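Local coordinates for membrane protein, putative (Geobacter sulfurreducens PCA, PDB 2QYB) that is of unknown function but, as a membrane protein of the sodium:solute symporter family, may combine transport with phosphatase activity, and is represented here by its GAF domain, at residues A[40-45]-A[50-55]. Numbering follows the deposited sequence.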
loop_
_atom_site.group_PDB
_atom_site.type_symbol
_atom_site.label_atom_id
_atom_site.label_comp_id
_atom_site.label_asym_id
_atom_site.label_seq_id
_atom_site.Cartn_x
_atom_site.Cartn_y
_atom_site.Cartn_z
ATOM N N ILE A 40 -6.801 3.071 7.805
ATOM C CA ILE A 40 -7.881 2.083 8.013
ATOM C C ILE A 40 -7.303 0.915 8.864
ATOM O O ILE A 40 -6.258 0.369 8.539
ATOM C CB ILE A 40 -8.422 1.535 6.676
ATOM C CG1 ILE A 40 -9.194 2.615 5.924
ATOM C CG2 ILE A 40 -9.300 0.297 6.886
ATOM C CD1 ILE A 40 -9.252 2.381 4.419
ATOM N N ARG A 41 -7.986 0.569 9.948
ATOM C CA ARG A 41 -7.724 -0.645 10.684
ATOM C C ARG A 41 -8.935 -1.575 10.571
ATOM O O ARG A 41 -10.081 -1.108 10.574
ATOM C CB ARG A 41 -7.462 -0.357 12.160
ATOM C CG ARG A 41 -6.271 0.512 12.381
ATOM C CD ARG A 41 -6.055 0.696 13.861
ATOM N NE ARG A 41 -4.760 1.314 14.144
ATOM C CZ ARG A 41 -4.481 2.610 13.968
ATOM N NH1 ARG A 41 -5.380 3.459 13.476
ATOM N NH2 ARG A 41 -3.278 3.069 14.257
ATOM N N LEU A 42 -8.655 -2.883 10.500
ATOM C CA LEU A 42 -9.685 -3.912 10.502
ATOM C C LEU A 42 -9.402 -4.906 11.609
ATOM O O LEU A 42 -8.258 -5.197 11.919
ATOM C CB LEU A 42 -9.760 -4.621 9.139
ATOM C CG LEU A 42 -10.062 -3.717 7.929
ATOM C CD1 LEU A 42 -10.057 -4.445 6.523
ATOM C CD2 LEU A 42 -11.352 -2.944 8.149
ATOM N N VAL A 43 -10.458 -5.419 12.219
ATOM C CA VAL A 43 -10.283 -6.413 13.228
ATOM C C VAL A 43 -9.774 -7.687 12.579
ATOM O O VAL A 43 -10.250 -8.065 11.515
ATOM C CB VAL A 43 -11.574 -6.689 14.039
ATOM C CG1 VAL A 43 -11.244 -7.639 15.163
ATOM C CG2 VAL A 43 -12.115 -5.415 14.642
ATOM N N ASP A 44 -8.795 -8.335 13.216
ATOM C CA ASP A 44 -8.339 -9.641 12.773
ATOM C C ASP A 44 -9.146 -10.682 13.556
ATOM O O ASP A 44 -9.954 -10.323 14.408
ATOM C CB ASP A 44 -6.814 -9.796 12.948
ATOM C CG ASP A 44 -6.372 -9.802 14.412
ATOM O OD1 ASP A 44 -7.254 -9.823 15.306
ATOM O OD2 ASP A 44 -5.141 -9.810 14.669
ATOM N N GLU A 45 -8.933 -11.958 13.244
ATOM C CA GLU A 45 -9.566 -13.086 13.964
ATOM C C GLU A 45 -9.510 -12.936 15.500
ATOM O O GLU A 45 -10.488 -13.206 16.177
ATOM C CB GLU A 45 -8.932 -14.449 13.579
ATOM C CG GLU A 45 -8.123 -14.489 12.234
ATOM C CD GLU A 45 -6.666 -13.989 12.389
ATOM O OE1 GLU A 45 -5.911 -14.561 13.222
ATOM O OE2 GLU A 45 -6.280 -13.028 11.685
ATOM N N ARG A 50 -5.954 -4.098 13.306
ATOM C CA ARG A 50 -4.733 -4.137 12.559
ATOM C C ARG A 50 -4.758 -3.063 11.481
ATOM O O ARG A 50 -5.734 -2.962 10.720
ATOM C CB ARG A 50 -4.586 -5.508 11.891
ATOM C CG ARG A 50 -4.454 -6.721 12.839
ATOM C CD ARG A 50 -3.054 -6.949 13.387
ATOM N NE ARG A 50 -2.015 -6.681 12.387
ATOM C CZ ARG A 50 -1.440 -7.568 11.556
ATOM N NH1 ARG A 50 -0.528 -7.138 10.682
ATOM N NH2 ARG A 50 -1.765 -8.861 11.559
ATOM N N VAL A 51 -3.659 -2.318 11.374
ATOM C CA VAL A 51 -3.436 -1.423 10.227
ATOM C C VAL A 51 -3.364 -2.183 8.895
ATOM O O VAL A 51 -2.481 -3.052 8.677
ATOM C CB VAL A 51 -2.151 -0.602 10.357
ATOM C CG1 VAL A 51 -1.983 0.270 9.116
ATOM C CG2 VAL A 51 -2.175 0.214 11.664
ATOM N N ARG A 52 -4.338 -1.869 8.024
ATOM C CA ARG A 52 -4.450 -2.520 6.716
ATOM C C ARG A 52 -4.284 -1.554 5.543
ATOM O O ARG A 52 -4.067 -1.986 4.447
ATOM C CB ARG A 52 -5.797 -3.246 6.616
ATOM C CG ARG A 52 -5.986 -4.359 7.650
ATOM C CD ARG A 52 -4.744 -5.261 7.760
ATOM N NE ARG A 52 -5.028 -6.531 8.395
ATOM C CZ ARG A 52 -4.157 -7.517 8.518
ATOM N NH1 ARG A 52 -2.937 -7.382 8.042
ATOM N NH2 ARG A 52 -4.503 -8.654 9.117
ATOM N N SER A 53 -4.385 -0.262 5.769
ATOM C CA SER A 53 -4.242 0.696 4.707
ATOM C C SER A 53 -3.976 2.040 5.314
ATOM O O SER A 53 -4.429 2.323 6.381
ATOM C CB SER A 53 -5.531 0.750 3.872
ATOM O OG SER A 53 -5.428 1.722 2.852
ATOM N N TYR A 54 -3.247 2.882 4.619
ATOM C CA TYR A 54 -2.929 4.226 5.131
ATOM C C TYR A 54 -2.400 5.101 3.994
ATOM O O TYR A 54 -1.883 4.596 3.017
ATOM C CB TYR A 54 -1.899 4.132 6.260
ATOM C CG TYR A 54 -0.544 3.811 5.765
ATOM C CD1 TYR A 54 -0.034 2.512 5.818
ATOM C CD2 TYR A 54 0.234 4.815 5.206
ATOM C CE1 TYR A 54 1.247 2.243 5.314
ATOM C CE2 TYR A 54 1.470 4.567 4.705
ATOM C CZ TYR A 54 1.979 3.298 4.757
ATOM O OH TYR A 54 3.239 3.158 4.249
ATOM N N SER A 55 -2.559 6.402 4.116
ATOM C CA SER A 55 -2.036 7.340 3.121
ATOM C C SER A 55 -1.460 8.539 3.882
ATOM O O SER A 55 -1.885 8.806 4.963
ATOM C CB SER A 55 -3.120 7.763 2.109
ATOM O OG SER A 55 -2.599 8.632 1.087
#
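Leu42 and Arg50 form an antiparallel hydrogen-bonded pair, Leu42 N to Arg50 O and Arg50 N to Leu42 O, both 2.9 Å. The register then shifts by one at a classic beta bulge, where Arg52 and Ser53 both face Ile40. Ile40 O takes a nearly straight bond from Arg52 N (3.0 Å), in the carbonyl plane, and a weak one from Ser53 N (3.4 Å). Ile40 N donates to Ser53 O (2.9 Å), and the pairing continues to Ser55 and Ala38.

Arg41 and Val51 share one face of the hairpin. The Arg41 chain runs extended from CG, and Val51 CG2 lies over one face of its guanidinium, 3.7 Å from Arg41 NE. Arg41 NH2 bonds to the carbonyls of Ala63 and Lys65. An alanine here is likely to leave those two carbonyls without this donor and uncover the Val51 methyl.

Leu42, on the face opposite Arg41, has its CB 4.1 Å from Arg52 CG. The Arg50 chain is bent at chi2 (-82°) and chi3, and Asp44 OD2 meets Arg50 CG at 3.7 Å, with no salt bridge between them. Arg50 NE instead pairs with Asp66, while Asp44 OD1 accepts a hydrogen bond from Val48 N. Arg52 NH1 forms a salt bridge with Asp17, and NH2 a hydrogen bond with Asn13, both of the second subunit, whose Ile20 packs on Arg50 and Arg52.

The hairpin lies at one edge of the antiparallel GAF sheet within the chain. Strand 49-56 is outermost, and strand 37-43 bonds onward to strand 124-130. Ile40 and Ser53 rest on Leu26 of helix 10-32, whereas Arg41 touches Ile75 of helix 74-81.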